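Local coordinates for DNMT2 (PDB 4H0N), which probably methylates cytosine 38 in the anticodon loop of tRNA(Asp) and may also methylate cytosine in DNA, at residues 201-204 with 205-209. The protein carries 3 engineered substitutions. Sequence-based numbering, arbitrary orientation.
Sequences EDVD and EKFLV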
ATOM      1  N   GLU A 201       9.094 -19.190 -13.557  1.00 96.86           N
ATOM      2  CA  GLU A 201       8.644 -20.239 -14.469  1.00103.84           C
ATOM      3  C   GLU A 201       7.986 -21.398 -13.716  1.00108.13           C
ATOM      4  O   GLU A 201       6.898 -21.844 -14.082  1.00113.43           O
ATOM      5  CB  GLU A 201       9.780 -20.715 -15.396  1.00101.58           C
ATOM      6  CG  GLU A 201      10.858 -21.589 -14.753  1.00110.98           C
ATOM      7  CD  GLU A 201      10.568 -23.078 -14.890  1.00117.71           C
ATOM      8  OE1 GLU A 201       9.465 -23.436 -15.359  1.00117.49           O
ATOM      9  OE2 GLU A 201      11.444 -23.894 -14.532  1.00121.47           O
ATOM     10  N   ASP A 202       8.628 -21.862 -12.649  1.00 94.16           N
ATOM     11  CA  ASP A 202       8.112 -22.996 -11.895  1.00 92.56           C
ATOM     12  C   ASP A 202       7.038 -22.552 -10.912  1.00 80.92           C
ATOM     13  O   ASP A 202       7.221 -22.647  -9.697  1.00 84.85           O
ATOM     14  CB  ASP A 202       9.244 -23.719 -11.158  1.00106.83           C
ATOM     15  CG  ASP A 202       9.354 -25.186 -11.546  1.00111.70           C
ATOM     16  OD1 ASP A 202      10.043 -25.491 -12.542  1.00113.12           O
ATOM     17  OD2 ASP A 202       8.752 -26.034 -10.853  1.00112.20           O
ATOM     18  N   VAL A 203       5.917 -22.063 -11.435  1.00 54.59           N
ATOM     19  CA  VAL A 203       4.819 -21.639 -10.572  1.00 44.71           C
ATOM     20  C   VAL A 203       3.838 -22.777 -10.301  1.00 44.05           C
ATOM     21  O   VAL A 203       3.345 -23.430 -11.220  1.00 44.94           O
ATOM     22  CB  VAL A 203       4.076 -20.417 -11.131  1.00 43.92           C
ATOM     23  CG1 VAL A 203       2.942 -20.020 -10.199  1.00 37.86           C
ATOM     24  CG2 VAL A 203       5.039 -19.255 -11.305  1.00 41.48           C
ATOM     25  N   ASP A 204       3.565 -23.003  -9.022  1.00 50.58           N
ATOM     26  CA  ASP A 204       2.724 -24.105  -8.575  1.00 48.62           C
ATOM     27  C   ASP A 204       1.279 -23.979  -9.066  1.00 46.08           C
ATOM     28  O   ASP A 204       0.741 -22.875  -9.187  1.00 44.10           O
ATOM     29  CB  ASP A 204       2.754 -24.157  -7.052  1.00 49.15           C
ATOM     30  CG  ASP A 204       2.357 -25.501  -6.509  1.00 58.68           C
ATOM     31  OD1 ASP A 204       3.261 -26.258  -6.093  1.00 63.35           O
ATOM     32  OD2 ASP A 204       1.141 -25.792  -6.491  1.00 59.25           O
ATOM     33  N   GLU A 205       0.652 -25.120  -9.340  1.00 54.53           N
ATOM     34  CA  GLU A 205      -0.717 -25.142  -9.850  1.00 59.19           C
ATOM     35  C   GLU A 205      -1.754 -24.642  -8.840  1.00 50.58           C
ATOM     36  O   GLU A 205      -2.924 -24.487  -9.181  1.00 50.14           O
ATOM     37  CB  GLU A 205      -1.098 -26.546 -10.336  1.00 84.70           C
ATOM     38  CG  GLU A 205      -0.857 -26.783 -11.826  1.00 94.34           C
ATOM     39  CD  GLU A 205      -1.769 -27.856 -12.408  1.00102.43           C
ATOM     40  OE1 GLU A 205      -2.522 -28.487 -11.636  1.00105.42           O
ATOM     41  OE2 GLU A 205      -1.735 -28.062 -13.641  1.00101.97           O
ATOM     42  N   LYS A 206      -1.334 -24.387  -7.606  1.00 52.11           N
ATOM     43  CA  LYS A 206      -2.270 -23.915  -6.591  1.00 52.53           C
ATOM     44  C   LYS A 206      -2.724 -22.477  -6.852  1.00 51.95           C
ATOM     45  O   LYS A 206      -3.721 -22.022  -6.289  1.00 50.42           O
ATOM     46  CB  LYS A 206      -1.668 -24.041  -5.191  1.00 53.95           C
ATOM     47  CG  LYS A 206      -0.679 -22.948  -4.812  1.00 53.00           C
ATOM     48  CD  LYS A 206       0.595 -23.562  -4.252  1.00 57.00           C
ATOM     49  CE  LYS A 206       1.116 -22.813  -3.040  1.00 55.06           C
ATOM     50  NZ  LYS A 206       2.370 -23.430  -2.524  1.00 55.01           N
ATOM     51  N   PHE A 207      -1.999 -21.770  -7.711  1.00 43.99           N
ATOM     52  CA  PHE A 207      -2.314 -20.376  -7.995  1.00 32.11           C
ATOM     53  C   PHE A 207      -3.257 -20.226  -9.182  1.00 31.19           C
ATOM     54  O   PHE A 207      -3.703 -19.119  -9.492  1.00 29.51           O
ATOM     55  CB  PHE A 207      -1.038 -19.570  -8.222  1.00 32.03           C
ATOM     56  CG  PHE A 207      -0.179 -19.451  -7.000  1.00 35.92           C
ATOM     57  CD1 PHE A 207      -0.543 -18.612  -5.965  1.00 32.92           C
ATOM     58  CD2 PHE A 207       0.990 -20.180  -6.886  1.00 42.08           C
ATOM     59  CE1 PHE A 207       0.241 -18.503  -4.837  1.00 35.23           C
ATOM     60  CE2 PHE A 207       1.782 -20.075  -5.761  1.00 43.13           C
ATOM     61  CZ  PHE A 207       1.406 -19.236  -4.734  1.00 41.11           C
ATOM     62  N   LEU A 208      -3.553 -21.340  -9.845  1.00 39.74           N
ATOM     63  CA  LEU A 208      -4.496 -21.331 -10.958  1.00 39.00           C
ATOM     64  C   LEU A 208      -5.865 -20.891 -10.472  1.00 34.33           C
ATOM     65  O   LEU A 208      -6.331 -21.324  -9.422  1.00 41.16           O
ATOM     66  CB  LEU A 208      -4.587 -22.710 -11.615  1.00 34.97           C
ATOM     67  CG  LEU A 208      -3.484 -23.052 -12.618  1.00 36.58           C
ATOM     68  CD1 LEU A 208      -3.494 -24.532 -12.929  1.00 39.68           C
ATOM     69  CD2 LEU A 208      -3.628 -22.239 -13.895  1.00 35.85           C
ATOM     70  N   VAL A 209      -6.498 -20.013 -11.234  1.00 30.30           N
ATOM     71  CA  VAL A 209      -7.821 -19.524 -10.889  1.00 29.80           C
ATOM     72  C   VAL A 209      -8.846 -20.665 -10.958  1.00 31.76           C
ATOM     73  O   VAL A 209      -8.938 -21.372 -11.969  1.00 33.13           O
ATOM     74  CB  VAL A 209      -8.208 -18.348 -11.807  1.00 28.65           C
ATOM     75  CG1 VAL A 209      -9.604 -17.855 -11.504  1.00 28.74           C
ATOM     76  CG2 VAL A 209      -7.200 -17.224 -11.651  1.00 27.08           C
TER
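D204 and K206 form an Asx turn at the start of a short 3-10 segment, 205-207. The turn lies in the long loop between strand 161-168 and helix 211-214, away from the cofactor pocket and the active site. This loop is probably part of the smaller lobe, which in C5-methyltransferases carries target recognition. The K206 backbone N donates to D204 OD2 at 3.1 Å, with an angle of 148° at the hydrogen. OD2 receives it on its anti lone pair, away from OD1. CG of D204 stands anti to its own backbone N (chi1 -159°), which sets the carboxylate beside the next backbone amides. The backbone closes the same bend. F207 N reaches D204 O at 3.3 Å, a weak bond but nearly straight. L208 N then bonds to E205 O, so the next step of the chain is a similar one.

The closer-packed side lies around the F207 ring. V203 CG1 meets F207 CD2 at 3.8 Å, approaching the ring obliquely, and the two side chains cross at about a right angle. D204 O sits at the ring edge, near its plane, 3.6 Å from CD2. K206 CG lies over one face of the ring, displaced toward the rim. R283 and T286 touch V203, while M308 and Y312 of helix 308-316 pack on F207. F207 also shares a backbone hydrogen bond with Y284.

The outer side is looser and faces solvent. D204, E205 and K206 are exposed. K206 bends at chi2 and chi3, and its chain passes across the D204 carboxylate. Opposite charges lie near here without forming a salt bridge: K206 NZ stops 4.6 Å from D204 OD1.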